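Local coordinates for protein cellulose hydrolase (Bacillus licheniformis, PDB 4YZT) that hydrolyses internal beta-1,4-glucosidic bonds of cellulose as a family 5 endoglucanase, and here holds cellotetraose in its cleft, at residues A[69-74]-A[109-114]. Sequence-based numbering, arbitrary orientation.
Sequences KSVRIP and FYVVLN
Val-71 and Val-112 share one of four backbone hydrogen bonds that join segments 69-74 and 109-114, whose strands run parallel, a worked example of the beta-alpha-beta crossover of a TIM barrel, with helix 91-105 as its connection. The bonds alternate along the pair, Lys-69 O accepting from Tyr-110 N at 3.1 Å and Ile-73 N giving a nearly straight bond of 2.8 Å to Val-112 O.

Apolar contacts fill the face turned to that helix. Val-71 CG1, beside its own backbone N (chi1 -56°), makes a CH-pi contact over the centre of the Phe-109 ring, 3.8 Å from the centroid, while Ile-73 CD1 reaches Val-111 CG1 at 3.6 Å. An alanine in place of Phe-109 would probably leave Val-71 CG1 without its aromatic cover and open a gap at the start of the strand.

Polar groups gather at the C-terminal, substrate-binding end of the barrel interior. Asn-114 ND2 lies over one face of the extended Arg-72 guanidinium, 3.3 Å from NH2; both are donors, so they are not bonded. Arg-72 instead forms salt bridges to Glu-158 and Glu-271 and a hydrogen bond to Asn-161, and Asn-114 OD1 accepts from Val-75 N. Polar and charge pairing thus probably lets Arg-72 position Glu-271 and Asn-161 of the glycan pocket from the second shell.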
ATOM      1  N   LYS A  69      -1.233  12.593  10.780  1.00 10.22           N
ATOM      2  CA  LYS A  69      -2.204  13.562  11.291  1.00 11.65           C
ATOM      3  C   LYS A  69      -3.640  13.028  11.236  1.00 12.19           C
ATOM      4  O   LYS A  69      -4.532  13.529  11.925  1.00 12.16           O
ATOM      5  CB  LYS A  69      -2.119  14.873  10.515  1.00 11.30           C
ATOM      6  CG  LYS A  69      -0.823  15.637  10.732  1.00 12.01           C
ATOM      7  CD  LYS A  69      -0.905  16.993  10.047  1.00 14.49           C
ATOM      8  CE  LYS A  69       0.402  17.760  10.117  1.00 15.60           C
ATOM      9  NZ  LYS A  69       0.274  19.051   9.375  1.00 18.15           N
ATOM     10  N   SER A  70      -3.879  12.024  10.408  1.00 11.79           N
ATOM     11  CA  SER A  70      -5.233  11.491  10.289  1.00 11.55           C
ATOM     12  C   SER A  70      -5.227   9.970  10.152  1.00 11.03           C
ATOM     13  O   SER A  70      -4.227   9.382   9.748  1.00 11.27           O
ATOM     14  CB  SER A  70      -5.964  12.126   9.097  1.00 12.28           C
ATOM     15  OG  SER A  70      -5.305  11.841   7.874  1.00 10.31           O
ATOM     16  N   VAL A  71      -6.335   9.343  10.539  1.00  9.39           N
ATOM     17  CA  VAL A  71      -6.508   7.914  10.359  1.00  9.35           C
ATOM     18  C   VAL A  71      -7.859   7.635   9.709  1.00 11.91           C
ATOM     19  O   VAL A  71      -8.846   8.325   9.964  1.00 11.99           O
ATOM     20  CB  VAL A  71      -6.391   7.121  11.696  1.00 12.83           C
ATOM     21  CG1 VAL A  71      -5.049   7.409  12.374  1.00 11.77           C
ATOM     22  CG2 VAL A  71      -7.546   7.434  12.637  1.00 17.31           C
ATOM     23  N   ARG A  72      -7.874   6.631   8.848  1.00  8.10           N
ATOM     24  CA  ARG A  72      -9.109   6.119   8.273  1.00  9.35           C
ATOM     25  C   ARG A  72      -9.437   4.787   8.919  1.00  9.81           C
ATOM     26  O   ARG A  72      -8.586   3.909   8.995  1.00 10.42           O
ATOM     27  CB  ARG A  72      -8.981   5.963   6.756  1.00 10.53           C
ATOM     28  CG  ARG A  72     -10.185   5.347   6.045  1.00  9.21           C
ATOM     29  CD  ARG A  72     -10.059   5.700   4.575  1.00  9.40           C
ATOM     30  NE  ARG A  72     -11.136   5.278   3.672  1.00  8.55           N
ATOM     31  CZ  ARG A  72     -11.126   4.177   2.918  1.00 10.14           C
ATOM     32  NH1 ARG A  72     -10.130   3.293   3.009  1.00 10.01           N
ATOM     33  NH2 ARG A  72     -12.140   3.937   2.082  1.00  7.94           N
ATOM     34  N   ILE A  73     -10.667   4.655   9.401  1.00 10.82           N
ATOM     35  CA  ILE A  73     -11.101   3.437  10.081  1.00  8.49           C
ATOM     36  C   ILE A  73     -12.188   2.770   9.253  1.00 11.85           C
ATOM     37  O   ILE A  73     -13.374   3.083   9.395  1.00 12.12           O
ATOM     38  CB  ILE A  73     -11.622   3.724  11.521  1.00 13.19           C
ATOM     39  CG1 ILE A  73     -10.560   4.462  12.345  1.00 11.44           C
ATOM     40  CG2 ILE A  73     -12.029   2.436  12.233  1.00 12.67           C
ATOM     41  CD1 ILE A  73     -11.079   5.026  13.661  1.00 15.84           C
ATOM     42  N   PRO A  74     -11.781   1.870   8.349  1.00 10.04           N
ATOM     43  CA  PRO A  74     -12.791   1.158   7.562  1.00  9.03           C
ATOM     44  C   PRO A  74     -13.595   0.224   8.443  1.00  9.85           C
ATOM     45  O   PRO A  74     -13.028  -0.454   9.302  1.00  9.98           O
ATOM     46  CB  PRO A  74     -11.961   0.390   6.515  1.00 12.46           C
ATOM     47  CG  PRO A  74     -10.596   0.344   7.024  1.00 14.46           C
ATOM     48  CD  PRO A  74     -10.405   1.566   7.901  1.00 12.72           C
ATOM     49  N   PHE A 109      -6.271  12.952  16.262  1.00 14.12           N
ATOM     50  CA  PHE A 109      -6.361  12.639  14.831  1.00 11.23           C
ATOM     51  C   PHE A 109      -7.603  13.248  14.182  1.00 12.19           C
ATOM     52  O   PHE A 109      -8.667  13.376  14.815  1.00 12.86           O
ATOM     53  CB  PHE A 109      -6.415  11.121  14.595  1.00 10.76           C
ATOM     54  CG  PHE A 109      -5.132  10.393  14.896  1.00 12.14           C
ATOM     55  CD1 PHE A 109      -3.967  10.676  14.189  1.00 14.22           C
ATOM     56  CD2 PHE A 109      -5.102   9.379  15.840  1.00 11.84           C
ATOM     57  CE1 PHE A 109      -2.785   9.981  14.453  1.00 16.22           C
ATOM     58  CE2 PHE A 109      -3.928   8.686  16.105  1.00 15.93           C
ATOM     59  CZ  PHE A 109      -2.765   8.988  15.417  1.00 14.37           C
ATOM     60  N   TYR A 110      -7.493  13.587  12.906  1.00 10.76           N
ATOM     61  CA  TYR A 110      -8.698  13.692  12.099  1.00 12.21           C
ATOM     62  C   TYR A 110      -9.023  12.258  11.706  1.00 12.04           C
ATOM     63  O   TYR A 110      -8.121  11.483  11.399  1.00 11.76           O
ATOM     64  CB  TYR A 110      -8.497  14.591  10.888  1.00 10.46           C
ATOM     65  CG  TYR A 110      -8.552  16.054  11.249  1.00 16.09           C
ATOM     66  CD1 TYR A 110      -7.486  16.661  11.898  1.00 17.76           C
ATOM     67  CD2 TYR A 110      -9.672  16.822  10.960  1.00 16.61           C
ATOM     68  CE1 TYR A 110      -7.518  17.993  12.239  1.00 18.02           C
ATOM     69  CE2 TYR A 110      -9.716  18.166  11.304  1.00 18.00           C
ATOM     70  CZ  TYR A 110      -8.634  18.736  11.943  1.00 19.93           C
ATOM     71  OH  TYR A 110      -8.663  20.063  12.293  1.00 24.90           O
ATOM     72  N   VAL A 111     -10.296  11.894  11.752  1.00 10.08           N
ATOM     73  CA  VAL A 111     -10.671  10.491  11.655  1.00  9.76           C
ATOM     74  C   VAL A 111     -11.742  10.293  10.581  1.00 14.40           C
ATOM     75  O   VAL A 111     -12.724  11.028  10.566  1.00 14.55           O
ATOM     76  CB  VAL A 111     -11.198   9.957  13.015  1.00 13.35           C
ATOM     77  CG1 VAL A 111     -11.588   8.480  12.903  1.00  9.92           C
ATOM     78  CG2 VAL A 111     -10.159  10.169  14.135  1.00 10.52           C
ATOM     79  N   VAL A 112     -11.532   9.319   9.681  1.00 10.18           N
ATOM     80  CA  VAL A 112     -12.517   8.976   8.660  1.00 12.65           C
ATOM     81  C   VAL A 112     -13.223   7.671   9.031  1.00 10.99           C
ATOM     82  O   VAL A 112     -12.586   6.619   9.135  1.00 14.03           O
ATOM     83  CB  VAL A 112     -11.869   8.837   7.276  1.00 10.18           C
ATOM     84  CG1 VAL A 112     -12.889   8.352   6.217  1.00 11.07           C
ATOM     85  CG2 VAL A 112     -11.245  10.168   6.869  1.00 11.36           C
ATOM     86  N   LEU A 113     -14.537   7.745   9.232  1.00  9.37           N
ATOM     87  CA  LEU A 113     -15.323   6.551   9.535  1.00 11.03           C
ATOM     88  C   LEU A 113     -16.186   6.221   8.324  1.00 13.89           C
ATOM     89  O   LEU A 113     -16.829   7.124   7.775  1.00 11.06           O
ATOM     90  CB  LEU A 113     -16.184   6.769  10.782  1.00  9.87           C
ATOM     91  CG  LEU A 113     -17.162   5.662  11.213  1.00 13.12           C
ATOM     92  CD1 LEU A 113     -16.435   4.420  11.715  1.00 15.14           C
ATOM     93  CD2 LEU A 113     -18.136   6.184  12.271  1.00 15.86           C
ATOM     94  N   ASN A 114     -16.205   4.956   7.889  1.00  8.99           N
ATOM     95  CA  ASN A 114     -16.969   4.645   6.669  1.00  8.94           C
ATOM     96  C   ASN A 114     -17.864   3.422   6.769  1.00  9.16           C
ATOM     97  O   ASN A 114     -18.039   2.848   7.847  1.00 10.46           O
ATOM     98  CB  ASN A 114     -16.018   4.507   5.457  1.00  9.17           C
ATOM     99  CG  ASN A 114     -15.289   3.146   5.376  1.00 10.50           C
ATOM    100  OD1 ASN A 114     -15.561   2.193   6.115  1.00 11.64           O
ATOM    101  ND2 ASN A 114     -14.370   3.057   4.419  1.00 11.74           N
TER